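Local coordinates for protein chitinase (Thermococcus chitonophagus, PDB 5XSX) that probably hydrolyses chitin as an endochitinase, and here holds N-acetylglucosamine units along its helical domain, at residues Lys45-Lys50 with Ile85-Lys90; Ala167-Pro172 with Ile379-Thr384; Pro172-Ser177 with Ala210-Trp215; Ala176-Met181 with Ala218-Pro223. All coordinates share one frame; numbering follows the deposited sequence.

Interaction 1 (Lys45-Lys50 with Ile85-Lys90); sequences KVLSIK and IIEIQK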
# COMPACT_ATOMS: atom_id res chain seq x y z
N LYS A 45 -14.42 -19.25 -35.86
CA LYS A 45 -14.45 -20.24 -34.79
C LYS A 45 -13.06 -20.81 -34.53
O LYS A 45 -12.29 -21.05 -35.45
CB LYS A 45 -15.44 -21.36 -35.13
CG LYS A 45 -16.89 -20.91 -35.07
CD LYS A 45 -17.84 -22.07 -35.34
CE LYS A 45 -19.29 -21.63 -35.14
NZ LYS A 45 -19.63 -20.45 -35.97
N VAL A 46 -12.76 -21.02 -33.25
CA VAL A 46 -11.44 -21.48 -32.83
C VAL A 46 -11.27 -22.98 -33.03
O VAL A 46 -12.01 -23.78 -32.46
CB VAL A 46 -11.18 -21.15 -31.34
CG1 VAL A 46 -9.75 -21.50 -30.97
CG2 VAL A 46 -11.46 -19.68 -31.07
N LEU A 47 -10.28 -23.35 -33.84
CA LEU A 47 -10.00 -24.76 -34.10
C LEU A 47 -9.14 -25.36 -32.99
O LEU A 47 -9.52 -26.34 -32.36
CB LEU A 47 -9.32 -24.93 -35.46
CG LEU A 47 -10.14 -24.54 -36.69
CD1 LEU A 47 -9.40 -24.89 -37.96
CD2 LEU A 47 -11.51 -25.22 -36.65
N SER A 48 -7.97 -24.75 -32.77
CA SER A 48 -7.06 -25.23 -31.74
C SER A 48 -6.15 -24.12 -31.23
O SER A 48 -5.74 -23.24 -31.99
CB SER A 48 -6.21 -26.39 -32.27
OG SER A 48 -5.37 -25.96 -33.33
N ILE A 49 -5.84 -24.16 -29.94
CA ILE A 49 -4.90 -23.23 -29.33
C ILE A 49 -3.82 -24.00 -28.58
O ILE A 49 -4.08 -24.60 -27.54
CB ILE A 49 -5.60 -22.25 -28.36
CG1 ILE A 49 -6.63 -21.41 -29.12
CG2 ILE A 49 -4.58 -21.35 -27.68
CD1 ILE A 49 -7.35 -20.39 -28.25
N LYS A 50 -2.60 -23.98 -29.12
CA LYS A 50 -1.51 -24.78 -28.57
C LYS A 50 -0.27 -23.95 -28.29
O LYS A 50 -0.03 -22.93 -28.94
CB LYS A 50 -1.16 -25.92 -29.52
CG LYS A 50 -2.32 -26.83 -29.89
CD LYS A 50 -1.88 -27.89 -30.89
CE LYS A 50 -3.02 -28.84 -31.23
NZ LYS A 50 -2.58 -29.92 -32.16
N ILE A 85 0.19 -20.56 -30.24
CA ILE A 85 -0.25 -20.70 -31.62
C ILE A 85 -1.77 -20.86 -31.70
O ILE A 85 -2.33 -21.83 -31.17
CB ILE A 85 0.43 -21.89 -32.31
CG1 ILE A 85 1.93 -21.62 -32.46
CG2 ILE A 85 -0.20 -22.16 -33.66
CD1 ILE A 85 2.68 -22.71 -33.19
N ILE A 86 -2.43 -19.91 -32.35
CA ILE A 86 -3.88 -19.89 -32.44
C ILE A 86 -4.37 -20.26 -33.84
O ILE A 86 -3.96 -19.65 -34.82
CB ILE A 86 -4.45 -18.51 -32.06
CG1 ILE A 86 -3.90 -18.05 -30.70
CG2 ILE A 86 -5.97 -18.53 -32.04
CD1 ILE A 86 -4.39 -16.68 -30.27
N GLU A 87 -5.26 -21.25 -33.92
CA GLU A 87 -5.81 -21.68 -35.20
C GLU A 87 -7.29 -21.33 -35.31
O GLU A 87 -8.11 -21.80 -34.52
CB GLU A 87 -5.61 -23.19 -35.39
CG GLU A 87 -6.10 -23.71 -36.73
CD GLU A 87 -5.93 -25.21 -36.86
OE1 GLU A 87 -6.22 -25.75 -37.94
OE2 GLU A 87 -5.51 -25.85 -35.87
N ILE A 88 -7.63 -20.52 -36.31
CA ILE A 88 -9.00 -20.05 -36.49
C ILE A 88 -9.58 -20.46 -37.83
O ILE A 88 -8.93 -20.33 -38.87
CB ILE A 88 -9.08 -18.51 -36.36
CG1 ILE A 88 -8.52 -18.04 -35.01
CG2 ILE A 88 -10.51 -18.02 -36.54
CD1 ILE A 88 -9.29 -18.57 -33.82
N GLN A 89 -10.81 -20.97 -37.81
CA GLN A 89 -11.56 -21.22 -39.04
C GLN A 89 -12.24 -19.94 -39.48
O GLN A 89 -13.07 -19.39 -38.75
CB GLN A 89 -12.58 -22.34 -38.82
CG GLN A 89 -13.44 -22.64 -40.04
CD GLN A 89 -14.53 -23.65 -39.75
OE1 GLN A 89 -14.28 -24.85 -39.64
NE2 GLN A 89 -15.76 -23.16 -39.61
N LYS A 90 -11.90 -19.46 -40.68
CA LYS A 90 -12.39 -18.17 -41.17
C LYS A 90 -13.91 -18.08 -41.20
O LYS A 90 -14.59 -18.92 -41.79
CB LYS A 90 -11.84 -17.88 -42.57
CG LYS A 90 -10.37 -17.50 -42.59
CD LYS A 90 -9.95 -17.02 -43.97
CE LYS A 90 -10.74 -15.80 -44.40
NZ LYS A 90 -10.33 -15.30 -45.74
O HOH W 1 -3.03 -24.48 -32.49
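Leu-47 and Ser-48 both face Glu-87, making a classic beta bulge where strand 45-51, outermost in a four-stranded antiparallel sheet of the N-terminal domain, pairs with strand 80-89. The carbonyl O of Glu-87 accepts from Leu-47 N at 2.8 Å. A weak bond from Ser-48 N to Glu-87 O, 3.4 Å, adds the second donor of the bulge. Beyond it, Glu-87 N donates to Ser-48 O at 2.8 Å, and the ladder goes on through both backbone bonds between Lys-50 and Ile-85. On the face shared by these residues, Ser-48 sets OG between its backbone N and carbonyl carbon (chi1 64°). Glu-87 runs out extended with CG anti to the backbone N (chi1 -177°), which carries its carboxylate over the bulge. Ser-48 OG donates to Glu-87 OE2 at 2.5 Å, meeting it on the anti side and 16° out of the carboxylate plane. One water donates both to Ser-48 OG, 2.9 Å, and to Ile-85 O, 3.0 Å, joining the hydroxyl to the next strand's backbone. Leu-47 lies obliquely across the Glu-87 stem, its CD1 3.7 Å from Glu-87 CG. The other face is apolar: Val-46 CG2 meets Ile-88 CD1 at 3.7 Å, Ile-49 lies beside Ile-86, and Val-46 and Ile-49 touch Tyr-59 of strand 58-62 in the second sheet. On the face of Ser-48 and Glu-87 a side-chain bond thus reinforces the backbone bonds of the bulge, and the Ser-48 hydroxyl, itself held by the water, probably helps to stabilise the negative charge of the Glu-87 carboxylate.

Interaction 2 (Ala167-Pro172 with Ile379-Thr384); sequences ADIDYP and INITAT
Thr-384, Ile-381 and Asn-380 of helix 374-387 take the side chains of Ala-167, Ile-169 and Tyr-171, which belong to the short edge strand 168-169 and its flanks; this is strand-on-helix packing at the border of a small three-stranded antiparallel sheet. The methyl of Thr-384 leads the contact. With CG2 anti to the backbone N and OG1 beside it (chi1 -56°), the methyl faces the strand and the hydroxyl turns back along the helix. Thr-384 CG2 lies 3.7 Å from Ala-167 CB and 3.8 Å from Ile-169 CD1, and it also touches the carbonyl of Asp-168. Ile-169 crosses Ile-381 at about a right angle and meets it with two branches: Ile-169 CD1 is 4.1 Å from Ile-381 CG2, and Ile-169 CG2 is 4.1 Å from Ile-381 CG1. Met-181 of the neighbouring strand touches both isoleucines. Nearer the start of the helix segment, the Tyr-171 ring and the Asn-380 amide have planes 14° apart, with Tyr-171 CE2 3.9 Å from Asn-380 ND2. Asp-168 points away from the helix segment and forms a salt bridge with Arg-391. Within the helix, Asn-380 O accepts twice: Thr-384 N at 2.9 Å and Thr-384 OG1 at 2.7 Å reach it from opposite faces of its carbonyl plane.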
# COMPACT_ATOMS: atom_id res chain seq x y z
N ALA A 167 -5.44 12.60 20.35
CA ALA A 167 -6.61 12.74 21.21
C ALA A 167 -6.56 11.77 22.39
O ALA A 167 -5.92 10.72 22.33
CB ALA A 167 -7.88 12.51 20.41
N ASP A 168 -7.23 12.15 23.48
CA ASP A 168 -7.40 11.26 24.62
C ASP A 168 -8.40 10.17 24.26
O ASP A 168 -9.36 10.41 23.55
CB ASP A 168 -7.86 12.03 25.85
CG ASP A 168 -6.83 13.03 26.35
OD1 ASP A 168 -6.85 14.19 25.89
OD2 ASP A 168 -5.99 12.64 27.19
N ILE A 169 -8.16 8.96 24.77
CA ILE A 169 -9.03 7.83 24.46
C ILE A 169 -9.82 7.38 25.68
O ILE A 169 -9.26 6.79 26.61
CB ILE A 169 -8.23 6.65 23.90
CG1 ILE A 169 -7.39 7.09 22.70
CG2 ILE A 169 -9.16 5.51 23.51
CD1 ILE A 169 -8.20 7.70 21.58
N ASP A 170 -11.12 7.65 25.66
CA ASP A 170 -12.01 7.23 26.74
C ASP A 170 -12.28 5.73 26.65
O ASP A 170 -12.56 5.08 27.65
CB ASP A 170 -13.32 8.01 26.69
CG ASP A 170 -13.10 9.51 26.74
OD1 ASP A 170 -12.17 9.96 27.43
OD2 ASP A 170 -13.87 10.25 26.08
N TYR A 171 -12.19 5.20 25.43
CA TYR A 171 -12.40 3.78 25.17
C TYR A 171 -11.38 2.93 25.92
O TYR A 171 -10.19 3.26 25.94
CB TYR A 171 -12.34 3.51 23.67
CG TYR A 171 -12.77 2.12 23.26
CD1 TYR A 171 -11.87 1.06 23.27
CD2 TYR A 171 -14.07 1.87 22.84
CE1 TYR A 171 -12.26 -0.21 22.90
CE2 TYR A 171 -14.47 0.60 22.46
CZ TYR A 171 -13.56 -0.43 22.49
OH TYR A 171 -13.95 -1.70 22.11
N PRO A 172 -11.83 1.83 26.54
CA PRO A 172 -10.94 0.93 27.27
C PRO A 172 -9.97 0.19 26.36
O PRO A 172 -10.29 -0.88 25.84
CB PRO A 172 -11.91 -0.05 27.94
CG PRO A 172 -13.14 -0.01 27.10
CD PRO A 172 -13.24 1.40 26.60
N ILE A 379 -10.84 0.86 15.15
CA ILE A 379 -11.77 1.76 14.47
C ILE A 379 -12.10 2.99 15.31
O ILE A 379 -12.00 4.12 14.83
CB ILE A 379 -13.08 1.04 14.12
CG1 ILE A 379 -12.81 -0.15 13.21
CG2 ILE A 379 -14.04 2.00 13.43
CD1 ILE A 379 -14.01 -1.03 13.02
N ASN A 380 -12.49 2.76 16.56
CA ASN A 380 -12.89 3.84 17.45
C ASN A 380 -11.76 4.82 17.73
O ASN A 380 -11.96 6.03 17.75
CB ASN A 380 -13.43 3.27 18.77
CG ASN A 380 -14.73 2.52 18.59
OD1 ASN A 380 -15.80 3.13 18.44
ND2 ASN A 380 -14.66 1.20 18.61
N ILE A 381 -10.56 4.28 17.95
CA ILE A 381 -9.38 5.12 18.16
C ILE A 381 -9.08 5.93 16.91
O ILE A 381 -8.80 7.13 16.99
CB ILE A 381 -8.15 4.28 18.55
CG1 ILE A 381 -8.37 3.61 19.91
CG2 ILE A 381 -6.90 5.15 18.60
CD1 ILE A 381 -7.18 2.80 20.39
N THR A 382 -9.16 5.28 15.76
CA THR A 382 -8.95 5.95 14.48
C THR A 382 -9.95 7.08 14.29
O THR A 382 -9.59 8.19 13.90
CB THR A 382 -9.06 4.97 13.30
OG1 THR A 382 -8.07 3.94 13.43
CG2 THR A 382 -8.85 5.69 11.97
N ALA A 383 -11.22 6.79 14.57
CA ALA A 383 -12.28 7.78 14.45
C ALA A 383 -12.05 8.95 15.40
O ALA A 383 -12.31 10.11 15.06
CB ALA A 383 -13.63 7.14 14.73
N THR A 384 -11.55 8.65 16.60
CA THR A 384 -11.27 9.67 17.60
C THR A 384 -10.12 10.57 17.16
O THR A 384 -10.20 11.80 17.27
CB THR A 384 -10.93 9.04 18.96
OG1 THR A 384 -12.00 8.18 19.38
CG2 THR A 384 -10.73 10.12 20.02

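Interaction 3 (Pro172-Ser177 with Ala210-Trp215); sequences PLNLAS and AAKENW. With NAG (2-acetamido-2-deoxy-beta-D-glucopyranose), chain C; NAG (2-acetamido-2-deoxy-beta-D-glucopyranose), chain B; NAG (2-acetamido-2-deoxy-beta-D-glucopyranose), chain D.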
# COMPACT_ATOMS: atom_id res chain seq x y z
N PRO A 172 -11.83 1.83 26.54
CA PRO A 172 -10.94 0.93 27.27
C PRO A 172 -9.97 0.19 26.36
O PRO A 172 -10.29 -0.88 25.84
CB PRO A 172 -11.91 -0.05 27.94
CG PRO A 172 -13.14 -0.01 27.10
CD PRO A 172 -13.24 1.40 26.60
N LEU A 173 -8.79 0.76 26.16
CA LEU A 173 -7.77 0.15 25.31
C LEU A 173 -6.98 -0.92 26.05
O LEU A 173 -6.21 -0.61 26.96
CB LEU A 173 -6.82 1.22 24.77
CG LEU A 173 -5.60 0.72 23.99
CD1 LEU A 173 -6.04 -0.01 22.73
CD2 LEU A 173 -4.66 1.86 23.65
N ASN A 174 -7.17 -2.17 25.65
CA ASN A 174 -6.46 -3.31 26.24
C ASN A 174 -6.64 -3.39 27.75
O ASN A 174 -5.66 -3.52 28.49
CB ASN A 174 -4.97 -3.24 25.89
CG ASN A 174 -4.72 -3.25 24.40
OD1 ASN A 174 -5.65 -3.13 23.60
ND2 ASN A 174 -3.46 -3.39 24.00
N LEU A 175 -7.89 -3.32 28.19
CA LEU A 175 -8.25 -3.38 29.60
C LEU A 175 -7.59 -2.26 30.41
O LEU A 175 -7.09 -2.50 31.50
CB LEU A 175 -7.88 -4.74 30.19
CG LEU A 175 -8.50 -5.97 29.51
CD1 LEU A 175 -8.11 -7.24 30.25
CD2 LEU A 175 -10.01 -5.84 29.42
N ALA A 176 -7.60 -1.05 29.86
CA ALA A 176 -7.09 0.11 30.57
C ALA A 176 -8.21 1.12 30.80
O ALA A 176 -9.19 1.16 30.06
CB ALA A 176 -5.95 0.75 29.80
N SER A 177 -8.05 1.94 31.84
CA SER A 177 -9.03 2.97 32.16
C SER A 177 -9.14 3.98 31.03
O SER A 177 -10.23 4.25 30.52
CB SER A 177 -8.66 3.67 33.47
OG SER A 177 -7.38 4.29 33.37
N ALA A 210 -0.90 0.17 16.00
CA ALA A 210 0.27 -0.06 16.85
C ALA A 210 -0.09 0.02 18.33
O ALA A 210 0.52 -0.66 19.16
CB ALA A 210 1.36 0.94 16.51
N ALA A 211 -1.08 0.85 18.65
CA ALA A 211 -1.53 1.00 20.03
C ALA A 211 -2.17 -0.29 20.54
O ALA A 211 -1.89 -0.74 21.65
CB ALA A 211 -2.50 2.16 20.15
N LYS A 212 -3.03 -0.88 19.72
CA LYS A 212 -3.72 -2.12 20.08
C LYS A 212 -2.76 -3.30 20.12
O LYS A 212 -2.88 -4.18 20.98
CB LYS A 212 -4.86 -2.39 19.09
CG LYS A 212 -5.49 -3.77 19.22
CD LYS A 212 -6.11 -3.96 20.59
CE LYS A 212 -6.52 -5.41 20.81
NZ LYS A 212 -7.02 -5.63 22.20
N GLU A 213 -1.82 -3.33 19.19
CA GLU A 213 -0.91 -4.46 19.05
C GLU A 213 0.10 -4.58 20.19
O GLU A 213 0.34 -5.68 20.69
CB GLU A 213 -0.18 -4.39 17.71
CG GLU A 213 -1.06 -4.65 16.50
CD GLU A 213 -1.60 -6.07 16.45
OE1 GLU A 213 -2.57 -6.31 15.69
OE2 GLU A 213 -1.07 -6.95 17.16
N ASN A 214 0.69 -3.46 20.60
CA ASN A 214 1.75 -3.50 21.60
C ASN A 214 2.02 -2.15 22.27
O ASN A 214 3.15 -1.85 22.64
CB ASN A 214 3.04 -4.03 20.96
CG ASN A 214 4.06 -4.49 21.99
OD1 ASN A 214 3.72 -4.77 23.14
ND2 ASN A 214 5.32 -4.58 21.57
N TRP A 215 0.97 -1.34 22.41
CA TRP A 215 1.08 -0.02 23.05
C TRP A 215 2.18 0.83 22.43
O TRP A 215 2.82 1.62 23.13
CB TRP A 215 1.33 -0.16 24.55
CG TRP A 215 0.14 -0.60 25.34
CD1 TRP A 215 -0.17 -1.88 25.72
CD2 TRP A 215 -0.90 0.23 25.87
NE1 TRP A 215 -1.34 -1.89 26.44
CE2 TRP A 215 -1.81 -0.61 26.55
CE3 TRP A 215 -1.15 1.61 25.83
CZ2 TRP A 215 -2.95 -0.11 27.18
CZ3 TRP A 215 -2.28 2.09 26.46
CH2 TRP A 215 -3.17 1.23 27.13
C1 NAG C . -3.91 -6.70 26.69
C2 NAG C . -4.80 -6.89 25.49
C3 NAG C . -4.07 -7.40 24.31
C4 NAG C . -2.66 -6.87 24.09
C5 NAG C . -1.92 -6.34 25.31
C6 NAG C . -0.95 -5.29 24.88
C7 NAG C . -7.26 -7.47 25.64
C8 NAG C . -8.37 -8.46 26.03
N2 NAG C . -5.86 -7.83 25.85
O1 NAG C . -4.66 -6.15 27.69
O3 NAG C . -4.84 -7.09 23.10
O4 NAG C . -1.89 -7.99 23.62
O5 NAG C . -2.81 -5.77 26.35
O6 NAG C . 0.39 -5.76 25.06
O7 NAG C . -7.54 -6.39 25.17
C1 NAG B . -1.53 -7.85 22.24
C2 NAG B . -0.39 -8.80 22.00
C3 NAG B . -0.14 -9.08 20.56
C4 NAG B . -1.37 -9.53 19.88
C5 NAG B . -2.43 -8.46 19.99
C6 NAG B . -3.67 -8.91 19.30
C7 NAG B . 1.75 -9.14 23.25
C8 NAG B . 3.02 -8.54 23.87
N2 NAG B . 0.82 -8.27 22.60
O3 NAG B . 0.88 -10.11 20.46
O4 NAG B . -1.08 -9.82 18.48
O5 NAG B . -2.73 -8.14 21.41
O6 NAG B . -4.69 -7.93 19.46
O7 NAG B . 1.54 -10.34 23.31
C1 NAG D . -1.18 -10.81 17.50
C2 NAG D . -1.89 -12.05 17.05
C3 NAG D . -1.36 -12.57 15.77
C4 NAG D . -1.33 -11.53 14.68
C5 NAG D . -0.68 -10.23 15.15
C6 NAG D . -0.89 -9.18 14.12
C7 NAG D . -2.87 -13.33 19.04
C8 NAG D . -2.75 -14.43 20.14
N2 NAG D . -1.76 -13.10 18.10
O3 NAG D . -2.19 -13.68 15.35
O4 NAG D . -0.56 -12.04 13.54
O5 NAG D . -1.22 -9.75 16.42
O6 NAG D . -2.25 -8.75 14.16
O7 NAG D . -3.87 -12.66 18.97
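Asn-174, its backbone in a left-handed conformation (phi 56°), brings its CA to 6.8 Å from the CA of Lys-212 in helix 203-214, and Trp-215 leaves that helix with a positive phi. The side chains of Asn-174 and Lys-212 cross obliquely, and Lys-212 holds the Asn-174 amide at both ends: ND2 by its backbone carbonyl, OD1 by its ammonium group. Asn-174 ND2 donates to Lys-212 O at 3.2 Å, the acceptor lying close to the amide plane. Lys-212 NZ returns a bond to Asn-174 OD1 at 3.2 Å, from above the carbonyl plane. A bend at the second torsion of Lys-212 (chi2 61°) curls the chain over the asparagine, and its CD packs against OD1. These residues form part of a sugar-binding groove in the helical domain, occupied by N-acetylglucosamine residues. Lys-212 NZ also donates to O3 of the chain C sugar at 2.8 Å and to Gly-372 O, sharing the ammonium among protein and ligand oxygens. O1 of the same sugar makes a weak bond to Asn-174 O, 2.9 Å. One residue along the helix, Glu-213 OE1 accepts from O6 of the chain D sugar at 2.9 Å, and the same carboxylate oxygen is hydrogen-bonded to His-374. Behind the groove, Leu-173 comes at the Trp-215 indole from the opposite direction. Leu-173 CD2 sits over one face in a CH-pi contact, 4.0 Å from the centroid of the six-membered ring and 25° off its normal. Ala-176 CB reaches the indole edge instead, 3.9 Å from Trp-215 CH2, and Phe-225 also meets the indole.

Interaction 4 (Ala176-Met181 with Ala218-Pro223); sequences ASSARM and AVTKDP
First torsions near 180° in Thr-220 (chi1 -176°) and Asp-222 (chi1 -162°) swing OG1 and the carboxylate away from their own backbone N atoms and across to the backbone of Ser-178 and Ser-177. Thr-220 OG1 donates to Ser-178 O at 2.6 Å from above the carbonyl plane, and accepts from Asp-222 N at 3.0 Å, closing an ST turn. Asp-222 OD2 takes the Ser-177 N-H at 2.8 Å on its anti side, 22° out of the carboxylate plane, with a weak second bond from Ser-177 OG. The other oxygen, Asp-222 OD1, accepts from Ala-224 N, and the carboxylate thus ties its own turn to the facing loop. Beyond this pair the chains become an antiparallel ladder, strand 179-181 being the middle one of a three-stranded sheet with 168-169 and 218-219. Arg-180 and Val-219 are its hydrogen-bonded pair: Arg-180 N donates to Val-219 O, and Val-219 N to Arg-180 O at 2.8 Å. On their face Val-219 CG2 rests 3.8 Å from Arg-180 CB, with Tyr-237 and Ile-232 touching both. On the other face Met-181 doubles back at its second and third torsions, setting its CE 3.6 Å from Ala-218 CB.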
# COMPACT_ATOMS: atom_id res chain seq x y z
N ALA A 176 -7.60 -1.05 29.86
CA ALA A 176 -7.09 0.11 30.57
C ALA A 176 -8.21 1.12 30.80
O ALA A 176 -9.19 1.16 30.06
CB ALA A 176 -5.95 0.75 29.80
N SER A 177 -8.05 1.94 31.84
CA SER A 177 -9.03 2.97 32.16
C SER A 177 -9.14 3.98 31.03
O SER A 177 -10.23 4.25 30.52
CB SER A 177 -8.66 3.67 33.47
OG SER A 177 -7.38 4.29 33.37
N SER A 178 -8.00 4.55 30.65
CA SER A 178 -7.95 5.50 29.55
C SER A 178 -6.63 5.36 28.79
O SER A 178 -5.79 4.55 29.15
CB SER A 178 -8.11 6.93 30.07
OG SER A 178 -7.05 7.28 30.95
N ALA A 179 -6.47 6.17 27.75
CA ALA A 179 -5.25 6.14 26.95
C ALA A 179 -5.04 7.47 26.24
O ALA A 179 -5.99 8.21 25.98
CB ALA A 179 -5.29 5.00 25.95
N ARG A 180 -3.78 7.77 25.93
CA ARG A 180 -3.44 9.00 25.23
C ARG A 180 -2.53 8.71 24.04
O ARG A 180 -1.47 8.09 24.19
CB ARG A 180 -2.76 9.99 26.18
CG ARG A 180 -2.41 11.33 25.56
CD ARG A 180 -1.67 12.21 26.55
NE ARG A 180 -1.24 13.48 25.96
CZ ARG A 180 -1.92 14.62 26.07
NH1 ARG A 180 -3.05 14.66 26.75
NH2 ARG A 180 -1.46 15.72 25.50
N MET A 181 -2.95 9.15 22.85
CA MET A 181 -2.17 8.92 21.64
C MET A 181 -0.84 9.65 21.69
O MET A 181 -0.78 10.84 22.02
CB MET A 181 -2.97 9.35 20.41
CG MET A 181 -4.20 8.51 20.13
SD MET A 181 -3.81 6.78 19.78
CE MET A 181 -4.25 5.99 21.33
N ALA A 218 0.75 4.73 22.20
CA ALA A 218 -0.22 5.19 23.20
C ALA A 218 0.32 5.09 24.62
O ALA A 218 1.00 4.12 24.98
CB ALA A 218 -1.51 4.40 23.08
N VAL A 219 0.02 6.10 25.43
CA VAL A 219 0.37 6.10 26.84
C VAL A 219 -0.90 6.19 27.68
O VAL A 219 -1.96 6.55 27.18
CB VAL A 219 1.31 7.27 27.20
CG1 VAL A 219 2.65 7.11 26.50
CG2 VAL A 219 0.66 8.60 26.85
N THR A 220 -0.79 5.86 28.97
CA THR A 220 -1.97 5.83 29.83
C THR A 220 -1.70 6.34 31.24
O THR A 220 -0.57 6.29 31.73
CB THR A 220 -2.55 4.41 29.93
OG1 THR A 220 -3.75 4.43 30.70
CG2 THR A 220 -1.55 3.46 30.58
N LYS A 221 -2.75 6.85 31.89
CA LYS A 221 -2.67 7.27 33.28
C LYS A 221 -2.96 6.11 34.22
O LYS A 221 -2.85 6.23 35.43
CB LYS A 221 -3.65 8.42 33.56
CG LYS A 221 -3.27 9.75 32.95
CD LYS A 221 -4.27 10.83 33.35
CE LYS A 221 -3.88 12.19 32.81
NZ LYS A 221 -4.87 13.24 33.19
N ASP A 222 -3.34 4.98 33.63
CA ASP A 222 -3.74 3.79 34.38
C ASP A 222 -2.64 3.32 35.31
O ASP A 222 -1.55 2.94 34.86
CB ASP A 222 -4.14 2.67 33.42
CG ASP A 222 -4.97 1.59 34.09
OD1 ASP A 222 -4.63 1.18 35.22
OD2 ASP A 222 -5.97 1.14 33.49
N PRO A 223 -2.91 3.35 36.63
CA PRO A 223 -1.95 2.94 37.66
C PRO A 223 -1.62 1.45 37.60
O PRO A 223 -0.51 1.06 37.97
CB PRO A 223 -2.68 3.28 38.97
CG PRO A 223 -3.75 4.26 38.58
CD PRO A 223 -4.17 3.85 37.21

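Interaction 1 comes first along the chain and stands alone in the N-terminal beta domain, about 61 to 69 Å, centre to centre, from the others on the opposite side of the chain's centre. Interactions 2, 3 and 4 cluster with centres about 8 to 11 Å apart in the helical domain. Segments 167-172, 172-177 and 176-181 run on continuously, meeting helix 374-387, helix 203-214 and strand 218-219 in turn. Interactions 2 and 4 share the small sheet, where strands 168-169 and 179-181 are neighbours. Leu-173 packs on Ile-381, Ala-179 and Ala-218, joining the three contacts behind the sugar-filled groove of interaction 3.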